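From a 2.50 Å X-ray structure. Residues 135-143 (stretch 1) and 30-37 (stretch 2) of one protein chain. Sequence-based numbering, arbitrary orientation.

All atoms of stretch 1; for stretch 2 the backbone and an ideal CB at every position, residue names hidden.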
# COMPACT_ATOMS: atom_id res chain seq x y z
N LEU A 135 41.72 -25.58 32.34
CA LEU A 135 40.70 -24.55 32.41
C LEU A 135 39.32 -25.19 32.29
O LEU A 135 39.07 -25.96 31.36
CB LEU A 135 40.91 -23.51 31.31
CG LEU A 135 42.26 -22.80 31.36
CD1 LEU A 135 42.43 -21.88 30.17
CD2 LEU A 135 42.40 -22.03 32.65
N PRO A 136 38.45 -24.91 33.17
CA PRO A 136 37.07 -25.42 33.06
C PRO A 136 36.19 -24.53 32.19
O PRO A 136 35.35 -23.75 32.65
CB PRO A 136 36.61 -25.44 34.52
CG PRO A 136 37.34 -24.29 35.13
CD PRO A 136 38.68 -24.21 34.44
N ALA A 137 36.39 -24.63 30.88
CA ALA A 137 35.59 -23.86 29.94
C ALA A 137 34.14 -24.35 29.99
O ALA A 137 33.90 -25.54 29.79
CB ALA A 137 36.15 -23.98 28.53
N PRO A 138 33.17 -23.48 30.24
CA PRO A 138 31.79 -23.93 30.37
C PRO A 138 31.10 -24.09 29.02
O PRO A 138 31.53 -23.55 28.00
CB PRO A 138 31.13 -22.82 31.20
CG PRO A 138 32.17 -21.72 31.33
CD PRO A 138 33.28 -22.02 30.39
N THR A 139 30.02 -24.86 29.04
CA THR A 139 29.10 -24.96 27.92
C THR A 139 27.79 -24.30 28.32
O THR A 139 27.27 -24.57 29.40
CB THR A 139 28.86 -26.42 27.53
OG1 THR A 139 28.12 -27.08 28.57
CG2 THR A 139 30.18 -27.15 27.33
N ASN A 140 27.28 -23.43 27.45
CA ASN A 140 26.07 -22.70 27.79
C ASN A 140 24.83 -23.59 27.73
O ASN A 140 23.97 -23.53 28.62
CB ASN A 140 25.90 -21.49 26.87
CG ASN A 140 26.56 -20.24 27.43
OD1 ASN A 140 25.89 -19.35 27.95
ND2 ASN A 140 27.89 -20.18 27.35
N THR A 141 24.72 -24.42 26.71
CA THR A 141 23.60 -25.33 26.54
C THR A 141 24.12 -26.72 26.25
O THR A 141 25.24 -26.89 25.75
CB THR A 141 22.66 -24.89 25.41
OG1 THR A 141 23.33 -25.02 24.15
CG2 THR A 141 22.21 -23.45 25.60
N PRO A 142 23.33 -27.76 26.54
CA PRO A 142 23.75 -29.13 26.20
C PRO A 142 23.97 -29.37 24.71
O PRO A 142 24.59 -30.38 24.35
CB PRO A 142 22.61 -30.00 26.74
CG PRO A 142 22.00 -29.17 27.82
CD PRO A 142 22.11 -27.75 27.37
N ILE A 143 23.48 -28.49 23.83
CA ILE A 143 23.63 -28.68 22.39
C ILE A 143 24.74 -27.81 21.80
O ILE A 143 24.81 -27.64 20.58
CB ILE A 143 22.30 -28.43 21.65
CG1 ILE A 143 21.92 -26.95 21.72
CG2 ILE A 143 21.20 -29.30 22.23
CD1 ILE A 143 20.72 -26.59 20.88
N UNK A 30 28.30 -27.69 37.98
CA UNK A 30 28.87 -28.38 36.84
C UNK A 30 29.10 -27.37 35.72
O UNK A 30 28.14 -26.72 35.28
CB UNK A 30 27.96 -29.52 36.38
N UNK A 31 30.33 -27.20 35.23
CA UNK A 31 30.55 -26.26 34.12
C UNK A 31 29.87 -26.68 32.83
O UNK A 31 29.71 -25.85 31.93
CB UNK A 31 32.05 -26.10 33.86
N UNK A 32 29.46 -27.94 32.72
CA UNK A 32 28.72 -28.42 31.56
C UNK A 32 27.24 -28.13 31.78
O UNK A 32 26.58 -28.81 32.57
CB UNK A 32 28.96 -29.91 31.33
N UNK A 33 26.74 -27.10 31.10
CA UNK A 33 25.32 -26.74 31.07
C UNK A 33 24.79 -26.21 32.40
O UNK A 33 24.18 -25.14 32.43
CB UNK A 33 24.49 -27.96 30.65
N UNK A 34 25.02 -26.94 33.49
CA UNK A 34 24.44 -26.55 34.78
C UNK A 34 24.84 -25.13 35.17
O UNK A 34 24.02 -24.36 35.68
CB UNK A 34 24.87 -27.53 35.87
N UNK A 35 26.10 -24.77 34.92
CA UNK A 35 26.59 -23.44 35.27
C UNK A 35 25.75 -22.35 34.62
O UNK A 35 25.24 -21.45 35.29
CB UNK A 35 28.06 -23.29 34.86
N UNK A 36 25.58 -22.43 33.30
CA UNK A 36 24.79 -21.42 32.60
C UNK A 36 23.32 -21.49 33.00
O UNK A 36 22.66 -20.46 33.13
CB UNK A 36 24.93 -21.59 31.09
N UNK A 37 22.81 -22.70 33.21
CA UNK A 37 21.42 -22.85 33.61
C UNK A 37 21.11 -22.13 34.91
O UNK A 37 20.01 -21.60 35.10
CB UNK A 37 21.07 -24.33 33.75

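Position 30 lies before the contact, with nothing of stretch 1 within 5.5 Å of its ideal CB, so stretch 1 sets no preference. The residue is Asp 30, and its OD1 accepts from N of position 32 at 3.1 Å.

At position 31 the CB points sideways, 4.1 Å from Pro 138 CA and 4.2 Å from Pro 136 O. A compact apolar group would suit, and phi of -65° admits proline among others. The deposited residue is Pro 31, whose ring leaves the backbone work to its carbonyl: Thr 139 N donates to Pro 31 O at 3.1 Å, beside a single beta bridge between Thr 139 and position 32.

Position 32 directs its CB away overall, yet that atom sits 4.0 Å from Thr 139 OG1. A side chain able to bend back with an acceptor could use this hydroxyl; Asn or Asp is plausible. The answer is Asn 32. With chi1 at -173° (t), its end comes nearer than its first bond suggests, and Thr 139 OG1 donates to Asn 32 OD1 at a short 2.6 Å.

Position 33 has phi/psi of 69/-52, a positive phi that glycine takes most easily. Its CB points sideways, 4.0 Å from Pro 142 CG and 4.3 Å from Thr 139 OG1, so a small residue fits. Ala 33 occupies it, at the N-cap position. Its methyl CB packs 3.9 Å from Pro 142 CG, while Ala 33 N donates to Thr 139 O at 3.1 Å and, weakly, to Thr 139 OG1 at 2.9 Å. That threonine hydroxyl is thus donor to one residue and acceptor from the next. A water also joins Ala 33 O to Asn 140 O.

Position 34 begins the helix with its CB away from stretch 1, so polar or charged residues are tolerated. Glu 34, extended with chi1 and chi2 both t, accepts a hydrogen bond at OE2 from Asp 30 N, 2.8 Å away.

Position 35 points toward stretch 1, its ideal CB 4.8 Å from Pro 138 CB. That distance leaves room for a branched apolar residue, and Leu 35 brings CD2 to 4.3 Å from Pro 138 CB.

Position 36 also points toward stretch 1, but tightly: its ideal CB is 3.3 Å from Asn 140 O. Gly or Ala suits best, and Ala 36 sets its methyl against that carbonyl.

At position 37 the backbone is ordinary helix and stretch 1 is out of CB range, so many residues would do; Gly 37 is deposited, its N donating to Ala 33 O.

Stretch 2 30-37: DPNAELAG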
# COMPACT_ATOMS: atom_id res chain seq x y z
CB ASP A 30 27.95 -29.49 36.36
CG ASP A 30 28.66 -30.52 35.50
OD1 ASP A 30 29.67 -30.18 34.86
OD2 ASP A 30 28.20 -31.67 35.46
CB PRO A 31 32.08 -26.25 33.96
CG PRO A 31 32.52 -27.55 34.52
CD PRO A 31 31.59 -27.83 35.66
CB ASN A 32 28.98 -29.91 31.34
CG ASN A 32 28.39 -30.42 30.05
OD1 ASN A 32 28.05 -29.64 29.16
ND2 ASN A 32 28.26 -31.74 29.94
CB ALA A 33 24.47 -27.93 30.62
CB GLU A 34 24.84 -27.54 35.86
CG GLU A 34 24.62 -27.02 37.28
CD GLU A 34 24.67 -28.12 38.32
OE1 GLU A 34 23.63 -28.77 38.55
OE2 GLU A 34 25.74 -28.33 38.92
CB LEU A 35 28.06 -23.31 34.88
CG LEU A 35 28.79 -22.05 35.31
CD1 LEU A 35 28.31 -21.64 36.67
CD2 LEU A 35 30.29 -22.28 35.36
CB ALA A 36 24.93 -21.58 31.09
O HOH W 1 22.31 -24.93 29.95
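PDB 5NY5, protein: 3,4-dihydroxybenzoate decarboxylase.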